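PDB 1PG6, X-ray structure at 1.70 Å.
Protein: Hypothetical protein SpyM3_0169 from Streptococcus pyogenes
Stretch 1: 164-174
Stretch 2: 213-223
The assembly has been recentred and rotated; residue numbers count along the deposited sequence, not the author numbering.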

# COMPACT_ATOMS: atom_id res chain seq x y z
N GLY A 164 -7.72 4.90 9.56
CA GLY A 164 -8.79 5.87 9.67
C GLY A 164 -9.74 5.66 8.50
O GLY A 164 -9.69 4.62 7.84
N SER A 165 -10.61 6.63 8.25
CA SER A 165 -11.59 6.55 7.17
C SER A 165 -11.06 7.15 5.87
O SER A 165 -10.22 8.05 5.90
CB SER A 165 -12.88 7.26 7.58
OG SER A 165 -13.45 6.67 8.75
N ILE A 166 -11.56 6.65 4.75
CA ILE A 166 -11.14 7.10 3.42
C ILE A 166 -12.06 8.10 2.74
O ILE A 166 -13.28 7.96 2.77
CB ILE A 166 -10.99 5.89 2.45
CG1 ILE A 166 -9.88 4.97 2.94
CG2 ILE A 166 -10.69 6.39 1.02
CD1 ILE A 166 -9.80 3.65 2.15
N LYS A 167 -11.45 9.11 2.12
CA LYS A 167 -12.18 10.12 1.38
C LYS A 167 -11.58 10.17 -0.01
O LYS A 167 -10.36 10.18 -0.17
CB LYS A 167 -12.04 11.49 2.05
CG LYS A 167 -12.77 12.61 1.32
CD LYS A 167 -12.66 13.93 2.05
CE LYS A 167 -13.40 15.03 1.33
NZ LYS A 167 -12.84 15.28 -0.03
N LYS A 168 -12.44 10.18 -1.03
CA LYS A 168 -11.99 10.23 -2.41
C LYS A 168 -12.09 11.66 -2.92
O LYS A 168 -13.15 12.28 -2.84
CB LYS A 168 -12.84 9.31 -3.27
CG LYS A 168 -12.50 9.32 -4.75
CD LYS A 168 -13.50 8.48 -5.54
CE LYS A 168 -13.21 8.50 -7.03
NZ LYS A 168 -14.22 7.72 -7.80
N ILE A 169 -10.98 12.18 -3.44
CA ILE A 169 -10.94 13.54 -3.97
C ILE A 169 -10.59 13.47 -5.45
O ILE A 169 -9.71 12.72 -5.85
CB ILE A 169 -9.86 14.39 -3.24
CG1 ILE A 169 -10.17 14.44 -1.74
CG2 ILE A 169 -9.82 15.80 -3.83
CD1 ILE A 169 -9.14 15.21 -0.94
N THR A 170 -11.29 14.26 -6.25
CA THR A 170 -11.04 14.27 -7.69
C THR A 170 -10.48 15.61 -8.13
O THR A 170 -11.07 16.66 -7.87
CB THR A 170 -12.34 13.99 -8.48
OG1 THR A 170 -12.82 12.68 -8.15
CG2 THR A 170 -12.08 14.06 -9.97
N LEU A 171 -9.32 15.58 -8.78
CA LEU A 171 -8.70 16.79 -9.30
C LEU A 171 -9.05 16.86 -10.78
O LEU A 171 -8.95 15.86 -11.49
CB LEU A 171 -7.18 16.76 -9.12
CG LEU A 171 -6.60 17.39 -7.86
CD1 LEU A 171 -5.07 17.28 -7.88
CD2 LEU A 171 -7.01 18.85 -7.77
N ASP A 172 -9.45 18.04 -11.25
CA ASP A 172 -9.82 18.20 -12.65
C ASP A 172 -8.87 19.12 -13.41
O ASP A 172 -9.28 19.85 -14.30
CB ASP A 172 -11.25 18.75 -12.74
CG ASP A 172 -11.82 18.64 -14.14
OD1 ASP A 172 -11.69 17.55 -14.75
OD2 ASP A 172 -12.40 19.63 -14.64
N GLY A 173 -7.59 19.06 -13.05
CA GLY A 173 -6.60 19.88 -13.72
C GLY A 173 -5.86 20.83 -12.81
O GLY A 173 -4.79 21.33 -13.15
N GLY A 174 -6.44 21.10 -11.64
CA GLY A 174 -5.84 22.01 -10.69
C GLY A 174 -4.76 21.38 -9.83
O GLY A 174 -4.19 20.34 -10.17
N THR A 213 2.31 17.37 -3.12
CA THR A 213 1.63 18.33 -3.98
C THR A 213 1.24 17.64 -5.28
O THR A 213 2.10 17.14 -6.01
CB THR A 213 2.52 19.56 -4.29
OG1 THR A 213 2.75 20.29 -3.08
CG2 THR A 213 1.83 20.46 -5.31
N PHE A 214 -0.06 17.61 -5.56
CA PHE A 214 -0.61 16.98 -6.76
C PHE A 214 -1.04 18.01 -7.79
O PHE A 214 -1.54 19.08 -7.44
CB PHE A 214 -1.83 16.14 -6.39
CG PHE A 214 -1.56 15.10 -5.35
CD1 PHE A 214 -0.96 13.90 -5.69
CD2 PHE A 214 -1.90 15.33 -4.02
CE1 PHE A 214 -0.69 12.93 -4.72
CE2 PHE A 214 -1.64 14.37 -3.05
CZ PHE A 214 -1.04 13.16 -3.40
N ARG A 215 -0.84 17.68 -9.06
CA ARG A 215 -1.23 18.57 -10.16
C ARG A 215 -1.74 17.74 -11.33
O ARG A 215 -1.12 16.74 -11.70
CB ARG A 215 -0.03 19.41 -10.61
CG ARG A 215 0.66 20.17 -9.49
CD ARG A 215 1.84 20.98 -10.01
NE ARG A 215 2.47 21.76 -8.94
CZ ARG A 215 3.37 22.71 -9.14
NH1 ARG A 215 3.76 23.02 -10.37
NH2 ARG A 215 3.88 23.36 -8.10
N GLY A 216 -2.86 18.14 -11.91
CA GLY A 216 -3.40 17.42 -13.05
C GLY A 216 -4.79 16.84 -12.88
O GLY A 216 -5.61 17.37 -12.12
N HIS A 217 -5.06 15.75 -13.59
CA HIS A 217 -6.35 15.07 -13.53
C HIS A 217 -6.19 13.68 -12.93
O HIS A 217 -5.31 12.92 -13.32
CB HIS A 217 -6.95 14.94 -14.93
CG HIS A 217 -7.22 16.24 -15.60
ND1 HIS A 217 -6.21 17.06 -16.08
CD2 HIS A 217 -8.38 16.88 -15.88
CE1 HIS A 217 -6.74 18.14 -16.63
NE2 HIS A 217 -8.06 18.06 -16.52
N GLY A 218 -7.07 13.34 -11.99
CA GLY A 218 -7.00 12.04 -11.36
C GLY A 218 -7.62 12.02 -9.97
O GLY A 218 -8.11 13.04 -9.49
N GLU A 219 -7.59 10.85 -9.33
CA GLU A 219 -8.16 10.72 -7.99
C GLU A 219 -7.08 10.64 -6.92
O GLU A 219 -5.99 10.13 -7.15
CB GLU A 219 -9.05 9.48 -7.90
CG GLU A 219 -10.30 9.53 -8.77
CD GLU A 219 -9.99 9.49 -10.25
OE1 GLU A 219 -9.28 8.55 -10.68
OE2 GLU A 219 -10.46 10.39 -10.99
N ILE A 220 -7.42 11.15 -5.74
CA ILE A 220 -6.51 11.13 -4.60
C ILE A 220 -7.32 10.53 -3.45
O ILE A 220 -8.40 11.02 -3.13
CB ILE A 220 -6.08 12.55 -4.19
CG1 ILE A 220 -5.30 13.21 -5.33
CG2 ILE A 220 -5.23 12.49 -2.93
CD1 ILE A 220 -5.13 14.70 -5.15
N TYR A 221 -6.82 9.45 -2.86
CA TYR A 221 -7.51 8.83 -1.73
C TYR A 221 -6.77 9.21 -0.47
O TYR A 221 -5.58 8.93 -0.33
CB TYR A 221 -7.54 7.31 -1.89
CG TYR A 221 -8.41 6.86 -3.03
CD1 TYR A 221 -9.77 6.61 -2.84
CD2 TYR A 221 -7.89 6.76 -4.32
CE1 TYR A 221 -10.59 6.28 -3.91
CE2 TYR A 221 -8.71 6.43 -5.39
CZ TYR A 221 -10.05 6.19 -5.19
OH TYR A 221 -10.85 5.88 -6.27
N ILE A 222 -7.46 9.89 0.43
CA ILE A 222 -6.82 10.28 1.68
C ILE A 222 -7.47 9.52 2.83
O ILE A 222 -8.57 8.99 2.69
CB ILE A 222 -6.94 11.79 1.94
CG1 ILE A 222 -8.40 12.19 2.07
CG2 ILE A 222 -6.27 12.56 0.82
CD1 ILE A 222 -8.60 13.60 2.58
N GLN A 223 -6.76 9.47 3.95
CA GLN A 223 -7.26 8.78 5.14
C GLN A 223 -7.38 9.83 6.24
O GLN A 223 -6.65 10.81 6.24
CB GLN A 223 -6.31 7.65 5.54
CG GLN A 223 -4.91 8.09 5.95
CD GLN A 223 -3.97 6.93 6.22
OE1 GLN A 223 -2.96 7.08 6.91
NE2 GLN A 223 -4.28 5.76 5.67
O HOH W 1 -13.08 10.78 -10.44

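Two antiparallel strands, 166-171 and 219-223, lie side by side, and the backbone supplies most of the polar bonding between them. Three hydrogen-bonded pairs alternate with pairs whose amides and carbonyls point outward from this partner. At the first, Lys167 N donates to Ile222 O (2.9 Å), and Ile222 N returns a bond to Lys167 O (3.0 Å). Ile169 and Ile220 repeat the pattern, with Ile169 N to Ile220 O and Ile220 N to Ile169 O both at 2.8 Å. At the third, Leu171 N donates to Gly218 O (2.9 Å) and Gly218 N to Leu171 O (3.2 Å). All six are nearly straight, so each of these amides and carbonyls is satisfied by its opposite number. Four of these carbonyls, those of Lys167, Ile169, Leu171 and Ile222, also receive CA-H...O contacts, as from Glu219 CA to Ile169 O at 3.3 Å.

Where the chains turn, the ladder loosens. Gly173 N reaches Gly216 O at 2.8 Å, but the bent angle makes this bond weak; Gly216 N donates more squarely to Gly174 O (3.1 Å). Glycine suits Gly173, Gly216 and Gly218 because at their backbone angles a CB would be jammed against the preceding carbonyl oxygen. At Gly173 a CB would also lie 3.2 Å from His217 CE1. Without one, Gly173 CA sits over the face of the His217 ring, 3.6 Å from its centroid, in a CH-pi contact. His217 NE2 is only 3.1 Å from Asp172 O, yet the angle is too poor for a hydrogen bond.

One face of the sheet is chiefly apolar. Leu171, buried, sets CD1 against Ile220 CD1 (3.8 Å) and Phe214 CB (3.7 Å), while Ile169 CD1 meets Ile222 CD1 at 3.9 Å. Branched aliphatic chains suit this row, packing closely without needing polar partners. Lys167 shares the face at its exposed margin: its CB lies 3.7 Å from Ile222 CG1, but its extended chain carries the amine away.

The other face mixes polar and apolar groups. Ile166 CG2 touches the edge of the Tyr221 ring at CD1 (4.0 Å). The long methylene chain of Lys168 lets its CE approach both Tyr221 OH (3.6 Å) and Glu219 CG (3.5 Å), so that its methylenes pack along these two side chains, in keeping with an exposed residue. Beside it, a water joins the strands, lying 3.0 Å from Thr170 OG1 and donating to Glu219 OE2 at 2.7 Å; Glu219 OE1 is satisfied elsewhere in the structure. Threonine and glutamate suit this more open position because solvent can complete their bonding. Altogether the stretches bury 917 Å², counting both sides.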